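Uncharacterized protein (Magnetospirillum magneticum AMB-1, PDB 5MU5) is a Maf-family glycosyltransferase involved in the formation of bacterial flagella, probably by transferring sugars to flagellin. Local coordinates at residues Q270-I284 / A401-D415. Numbering follows the deposited sequence.
Sequences QLHTPVFIVGSGPSI and ALALGFRELYLFGVD. With SO4 (sulfate ion), chain B.
Phe276 and Phe412 meet edge to face: Phe412 CE1 stands 3.6 Å above the plane of the Phe276 ring, near its rim, with the two planes at 62°. Tyr410 completes the aromatic cluster, while its hydroxyl bonds Glu408 OE2 on the anti lone pair. On the other face of the sheet, Val275 CG1 and Ile277 CD1 pack against Leu409 CG, and Leu411 CD2 lies alongside Ile277 CB. Between the two layers, strands 275-278 and 408-412 run parallel, joined by five backbone hydrogen bonds: Val275 N to Glu408 O, Tyr410 N to Val275 O, Ile277 N to Tyr410 O, Phe412 N to Ile277 O and Gly279 N to Phe412 O. Beyond the strand ends, Gly281 N reaches Gly413 O (2.7 Å). The Asp415 carboxylate takes two bonds, Ser283 N to Asp415 OD2 (3.0 Å) and Ser283 OG to Asp415 OD1 (2.6 Å). Ser283 OG also accepts from Asp494 N, and a water links it to Gly413 N. At the opposite end, Leu271 CD1 makes a CH-pi contact over the centre of the Phe406 ring, 4.0 Å from its centroid; Phe406 follows Gly405, C-prime residue of the Schellman motif ending helix 393-404. The pair lies inside the mainly parallel sheet of the MptE-like region, between strands 299-303 and 488-491, where Phe490 stacks on Tyr410; helix 284-294 touches Phe276 and Phe412, and helix 515-528 packs on Leu271.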
loop_
_atom_site.group_PDB
_atom_site.type_symbol
_atom_site.label_atom_id
_atom_site.label_comp_id
_atom_site.label_asym_id
_atom_site.label_seq_id
_atom_site.Cartn_x
_atom_site.Cartn_y
_atom_site.Cartn_z
ATOM N N GLN A 270 -2.988 13.287 28.555
ATOM C CA GLN A 270 -3.717 14.259 27.775
ATOM C C GLN A 270 -3.353 15.677 28.157
ATOM O O GLN A 270 -3.054 15.958 29.303
ATOM C CB GLN A 270 -5.207 14.103 28.020
ATOM C CG GLN A 270 -5.767 12.726 27.723
ATOM C CD GLN A 270 -7.275 12.678 27.939
ATOM O OE1 GLN A 270 -7.973 13.699 27.810
ATOM N NE2 GLN A 270 -7.785 11.500 28.275
ATOM N N LEU A 271 -3.417 16.572 27.183
ATOM C CA LEU A 271 -3.178 17.980 27.410
ATOM C C LEU A 271 -4.519 18.641 27.184
ATOM O O LEU A 271 -5.248 18.274 26.264
ATOM C CB LEU A 271 -2.136 18.496 26.420
ATOM C CG LEU A 271 -0.823 17.707 26.458
ATOM C CD1 LEU A 271 0.095 18.121 25.320
ATOM C CD2 LEU A 271 -0.130 17.877 27.806
ATOM N N HIS A 272 -4.858 19.597 28.025
ATOM C CA HIS A 272 -6.136 20.280 27.914
ATOM C C HIS A 272 -6.131 21.573 27.090
ATOM O O HIS A 272 -7.185 22.082 26.785
ATOM C CB HIS A 272 -6.715 20.526 29.301
ATOM C CG HIS A 272 -7.071 19.262 30.020
ATOM N ND1 HIS A 272 -6.347 18.785 31.091
ATOM C CD2 HIS A 272 -8.054 18.357 29.794
ATOM C CE1 HIS A 272 -6.873 17.643 31.502
ATOM N NE2 HIS A 272 -7.909 17.361 30.731
ATOM N N THR A 273 -4.979 22.107 26.728
ATOM C CA THR A 273 -4.963 23.276 25.858
ATOM C C THR A 273 -5.495 22.851 24.488
ATOM O O THR A 273 -5.093 21.818 23.958
ATOM C CB THR A 273 -3.544 23.843 25.664
ATOM O OG1 THR A 273 -2.978 24.133 26.934
ATOM C CG2 THR A 273 -3.572 25.130 24.862
ATOM N N PRO A 274 -6.410 23.637 23.918
ATOM C CA PRO A 274 -6.866 23.252 22.593
ATOM C C PRO A 274 -5.805 23.508 21.544
ATOM O O PRO A 274 -4.926 24.325 21.737
ATOM C CB PRO A 274 -8.095 24.137 22.343
ATOM C CG PRO A 274 -8.107 25.148 23.410
ATOM C CD PRO A 274 -7.037 24.863 24.412
ATOM N N VAL A 275 -5.905 22.801 20.438
ATOM C CA VAL A 275 -5.002 22.988 19.331
ATOM C C VAL A 275 -5.798 23.381 18.080
ATOM O O VAL A 275 -6.889 22.860 17.822
ATOM C CB VAL A 275 -4.131 21.726 19.107
ATOM C CG1 VAL A 275 -4.949 20.590 18.528
ATOM C CG2 VAL A 275 -2.979 22.053 18.175
ATOM N N PHE A 276 -5.250 24.347 17.342
ATOM C CA PHE A 276 -5.787 24.775 16.071
ATOM C C PHE A 276 -4.909 24.210 14.984
ATOM O O PHE A 276 -3.721 24.540 14.925
ATOM C CB PHE A 276 -5.786 26.287 15.914
ATOM C CG PHE A 276 -6.704 27.003 16.837
ATOM C CD1 PHE A 276 -7.629 26.322 17.637
ATOM C CD2 PHE A 276 -6.671 28.369 16.878
ATOM C CE1 PHE A 276 -8.478 27.013 18.454
ATOM C CE2 PHE A 276 -7.524 29.064 17.705
ATOM C CZ PHE A 276 -8.421 28.393 18.492
ATOM N N ILE A 277 -5.494 23.347 14.156
ATOM C CA ILE A 277 -4.794 22.722 13.039
ATOM C C ILE A 277 -5.216 23.476 11.811
ATOM O O ILE A 277 -6.394 23.539 11.504
ATOM C CB ILE A 277 -5.142 21.238 12.944
ATOM C CG1 ILE A 277 -4.509 20.521 14.136
ATOM C CG2 ILE A 277 -4.610 20.645 11.650
ATOM C CD1 ILE A 277 -5.176 19.232 14.513
ATOM N N VAL A 278 -4.248 24.063 11.126
ATOM C CA VAL A 278 -4.533 24.979 10.054
ATOM C C VAL A 278 -3.971 24.462 8.753
ATOM O O VAL A 278 -2.771 24.315 8.617
ATOM C CB VAL A 278 -3.908 26.366 10.320
ATOM C CG1 VAL A 278 -4.364 27.355 9.276
ATOM C CG2 VAL A 278 -4.301 26.875 11.699
ATOM N N GLY A 279 -4.862 24.200 7.799
ATOM C CA GLY A 279 -4.471 23.809 6.450
ATOM C C GLY A 279 -4.491 24.987 5.496
ATOM O O GLY A 279 -4.754 26.139 5.887
ATOM N N SER A 280 -4.260 24.685 4.225
ATOM C CA SER A 280 -4.171 25.712 3.192
ATOM C C SER A 280 -5.465 26.002 2.415
ATOM O O SER A 280 -5.439 26.698 1.423
ATOM C CB SER A 280 -3.016 25.369 2.229
ATOM O OG SER A 280 -3.205 24.111 1.607
ATOM N N GLY A 281 -6.597 25.514 2.883
ATOM C CA GLY A 281 -7.871 25.802 2.224
ATOM C C GLY A 281 -8.266 27.272 2.328
ATOM O O GLY A 281 -8.122 27.862 3.389
ATOM N N PRO A 282 -8.799 27.866 1.240
ATOM C CA PRO A 282 -9.168 29.298 1.248
ATOM C C PRO A 282 -10.320 29.738 2.166
ATOM O O PRO A 282 -10.480 30.951 2.414
ATOM C CB PRO A 282 -9.513 29.586 -0.214
ATOM C CG PRO A 282 -9.861 28.270 -0.813
ATOM C CD PRO A 282 -9.062 27.235 -0.066
ATOM N N SER A 283 -11.104 28.807 2.708
ATOM C CA SER A 283 -12.145 29.223 3.656
ATOM C C SER A 283 -11.563 29.871 4.928
ATOM O O SER A 283 -12.293 30.497 5.686
ATOM C CB SER A 283 -13.086 28.078 4.013
ATOM O OG SER A 283 -12.492 27.171 4.912
ATOM N N ILE A 284 -10.254 29.740 5.136
ATOM C CA ILE A 284 -9.554 30.339 6.284
ATOM C C ILE A 284 -9.846 31.844 6.459
ATOM O O ILE A 284 -9.925 32.323 7.587
ATOM C CB ILE A 284 -8.015 30.103 6.170
ATOM C CG1 ILE A 284 -7.269 30.436 7.462
ATOM C CG2 ILE A 284 -7.414 30.903 5.036
ATOM C CD1 ILE A 284 -7.407 29.372 8.504
ATOM N N ALA A 401 -0.548 16.011 16.525
ATOM C CA ALA A 401 -1.224 16.648 17.655
ATOM C C ALA A 401 -1.811 15.631 18.633
ATOM O O ALA A 401 -1.706 15.789 19.843
ATOM C CB ALA A 401 -2.311 17.572 17.157
ATOM N N LEU A 402 -2.420 14.583 18.096
ATOM C CA LEU A 402 -3.023 13.547 18.920
ATOM C C LEU A 402 -1.942 12.739 19.619
ATOM O O LEU A 402 -2.081 12.381 20.778
ATOM C CB LEU A 402 -3.922 12.634 18.066
ATOM C CG LEU A 402 -5.163 13.339 17.526
ATOM C CD1 LEU A 402 -5.749 12.558 16.353
ATOM C CD2 LEU A 402 -6.196 13.543 18.632
ATOM N N ALA A 403 -0.842 12.497 18.917
ATOM C CA ALA A 403 0.272 11.752 19.480
ATOM C C ALA A 403 0.898 12.494 20.684
ATOM O O ALA A 403 1.230 11.875 21.705
ATOM C CB ALA A 403 1.298 11.486 18.405
ATOM N N LEU A 404 1.010 13.815 20.575
ATOM C CA LEU A 404 1.576 14.638 21.629
ATOM C C LEU A 404 0.679 14.780 22.846
ATOM O O LEU A 404 1.151 15.103 23.918
ATOM C CB LEU A 404 1.901 16.018 21.090
ATOM C CG LEU A 404 2.987 15.994 20.027
ATOM C CD1 LEU A 404 3.173 17.425 19.562
ATOM C CD2 LEU A 404 4.289 15.397 20.544
ATOM N N GLY A 405 -0.602 14.519 22.685
ATOM C CA GLY A 405 -1.508 14.496 23.811
ATOM C C GLY A 405 -2.696 15.417 23.672
ATOM O O GLY A 405 -3.573 15.389 24.513
ATOM N N PHE A 406 -2.726 16.241 22.633
ATOM C CA PHE A 406 -3.847 17.138 22.429
ATOM C C PHE A 406 -5.118 16.349 22.124
ATOM O O PHE A 406 -5.071 15.313 21.479
ATOM C CB PHE A 406 -3.531 18.156 21.335
ATOM C CG PHE A 406 -2.356 19.039 21.672
ATOM C CD1 PHE A 406 -2.501 20.085 22.571
ATOM C CD2 PHE A 406 -1.120 18.810 21.121
ATOM C CE1 PHE A 406 -1.423 20.880 22.915
ATOM C CE2 PHE A 406 -0.039 19.619 21.435
ATOM C CZ PHE A 406 -0.191 20.662 22.322
ATOM N N ARG A 407 -6.241 16.838 22.637
ATOM C CA ARG A 407 -7.510 16.156 22.523
ATOM C C ARG A 407 -8.657 17.032 22.030
ATOM O O ARG A 407 -9.539 16.531 21.334
ATOM C CB ARG A 407 -7.845 15.500 23.851
ATOM C CG ARG A 407 -6.856 14.393 24.248
ATOM C CD ARG A 407 -6.989 13.180 23.340
ATOM N NE ARG A 407 -6.044 12.104 23.671
ATOM C CZ ARG A 407 -4.830 11.961 23.155
ATOM N NH1 ARG A 407 -4.356 12.832 22.265
ATOM N NH2 ARG A 407 -4.085 10.927 23.509
ATOM N N GLU A 408 -8.631 18.320 22.355
ATOM C CA GLU A 408 -9.593 19.260 21.856
ATOM C C GLU A 408 -8.957 19.900 20.626
ATOM O O GLU A 408 -7.970 20.615 20.720
ATOM C CB GLU A 408 -9.940 20.286 22.919
ATOM C CG GLU A 408 -11.174 21.124 22.579
ATOM C CD GLU A 408 -11.455 22.208 23.614
ATOM O OE1 GLU A 408 -11.129 21.994 24.794
ATOM O OE2 GLU A 408 -12.012 23.264 23.263
ATOM N N LEU A 409 -9.516 19.609 19.465
ATOM C CA LEU A 409 -8.928 20.004 18.192
ATOM C C LEU A 409 -9.875 20.849 17.394
ATOM O O LEU A 409 -11.047 20.533 17.314
ATOM C CB LEU A 409 -8.652 18.767 17.336
ATOM C CG LEU A 409 -7.367 17.977 17.488
ATOM C CD1 LEU A 409 -7.122 17.533 18.914
ATOM C CD2 LEU A 409 -7.435 16.767 16.575
ATOM N N TYR A 410 -9.339 21.888 16.763
ATOM C CA TYR A 410 -10.109 22.725 15.864
ATOM C C TYR A 410 -9.419 22.748 14.521
ATOM O O TYR A 410 -8.230 23.068 14.427
ATOM C CB TYR A 410 -10.251 24.127 16.423
ATOM C CG TYR A 410 -11.045 24.146 17.701
ATOM C CD1 TYR A 410 -10.439 23.894 18.918
ATOM C CD2 TYR A 410 -12.414 24.382 17.691
ATOM C CE1 TYR A 410 -11.172 23.885 20.086
ATOM C CE2 TYR A 410 -13.152 24.385 18.859
ATOM C CZ TYR A 410 -12.523 24.132 20.048
ATOM O OH TYR A 410 -13.245 24.140 21.214
ATOM N N LEU A 411 -10.159 22.391 13.482
ATOM C CA LEU A 411 -9.628 22.460 12.127
ATOM C C LEU A 411 -10.040 23.741 11.402
ATOM O O LEU A 411 -11.204 24.106 11.348
ATOM C CB LEU A 411 -10.074 21.264 11.306
ATOM C CG LEU A 411 -9.897 19.876 11.903
ATOM C CD1 LEU A 411 -10.487 18.892 10.903
ATOM C CD2 LEU A 411 -8.453 19.536 12.230
ATOM N N PHE A 412 -9.056 24.400 10.819
ATOM C CA PHE A 412 -9.262 25.582 10.019
ATOM C C PHE A 412 -8.526 25.373 8.700
ATOM O O PHE A 412 -7.440 24.778 8.669
ATOM C CB PHE A 412 -8.699 26.810 10.728
ATOM C CG PHE A 412 -9.350 27.109 12.042
ATOM C CD1 PHE A 412 -8.857 26.555 13.204
ATOM C CD2 PHE A 412 -10.415 27.980 12.115
ATOM C CE1 PHE A 412 -9.433 26.857 14.429
ATOM C CE2 PHE A 412 -11.009 28.274 13.322
ATOM C CZ PHE A 412 -10.516 27.720 14.483
ATOM N N GLY A 413 -9.129 25.837 7.615
ATOM C CA GLY A 413 -8.524 25.733 6.296
ATOM C C GLY A 413 -8.290 24.312 5.832
ATOM O O GLY A 413 -7.389 24.073 5.032
ATOM N N VAL A 414 -9.041 23.369 6.395
ATOM C CA VAL A 414 -8.982 21.961 6.012
ATOM C C VAL A 414 -10.256 21.748 5.200
ATOM O O VAL A 414 -11.202 21.118 5.664
ATOM C CB VAL A 414 -8.977 21.026 7.216
ATOM C CG1 VAL A 414 -8.791 19.578 6.766
ATOM C CG2 VAL A 414 -7.851 21.392 8.144
ATOM N N ASP A 415 -10.264 22.329 4.000
ATOM C CA ASP A 415 -11.428 22.340 3.128
ATOM C C ASP A 415 -11.547 21.019 2.369
ATOM O O ASP A 415 -12.593 20.384 2.391
ATOM C CB ASP A 415 -11.327 23.493 2.118
ATOM C CG ASP A 415 -11.418 24.869 2.766
ATOM O OD1 ASP A 415 -11.462 24.960 4.009
ATOM O OD2 ASP A 415 -11.427 25.873 2.016
HETATM S S SO4 B . 0.303 22.212 1.503
HETATM O O1 SO4 B . -0.709 22.366 2.579
HETATM O O2 SO4 B . -0.167 23.026 0.339
HETATM O O3 SO4 B . 0.416 20.765 1.119
HETATM O O4 SO4 B . 1.627 22.659 2.041
HETATM O O HOH W 1 -6.323 19.419 23.990
HETATM O O HOH W 2 -11.377 27.426 7.546
#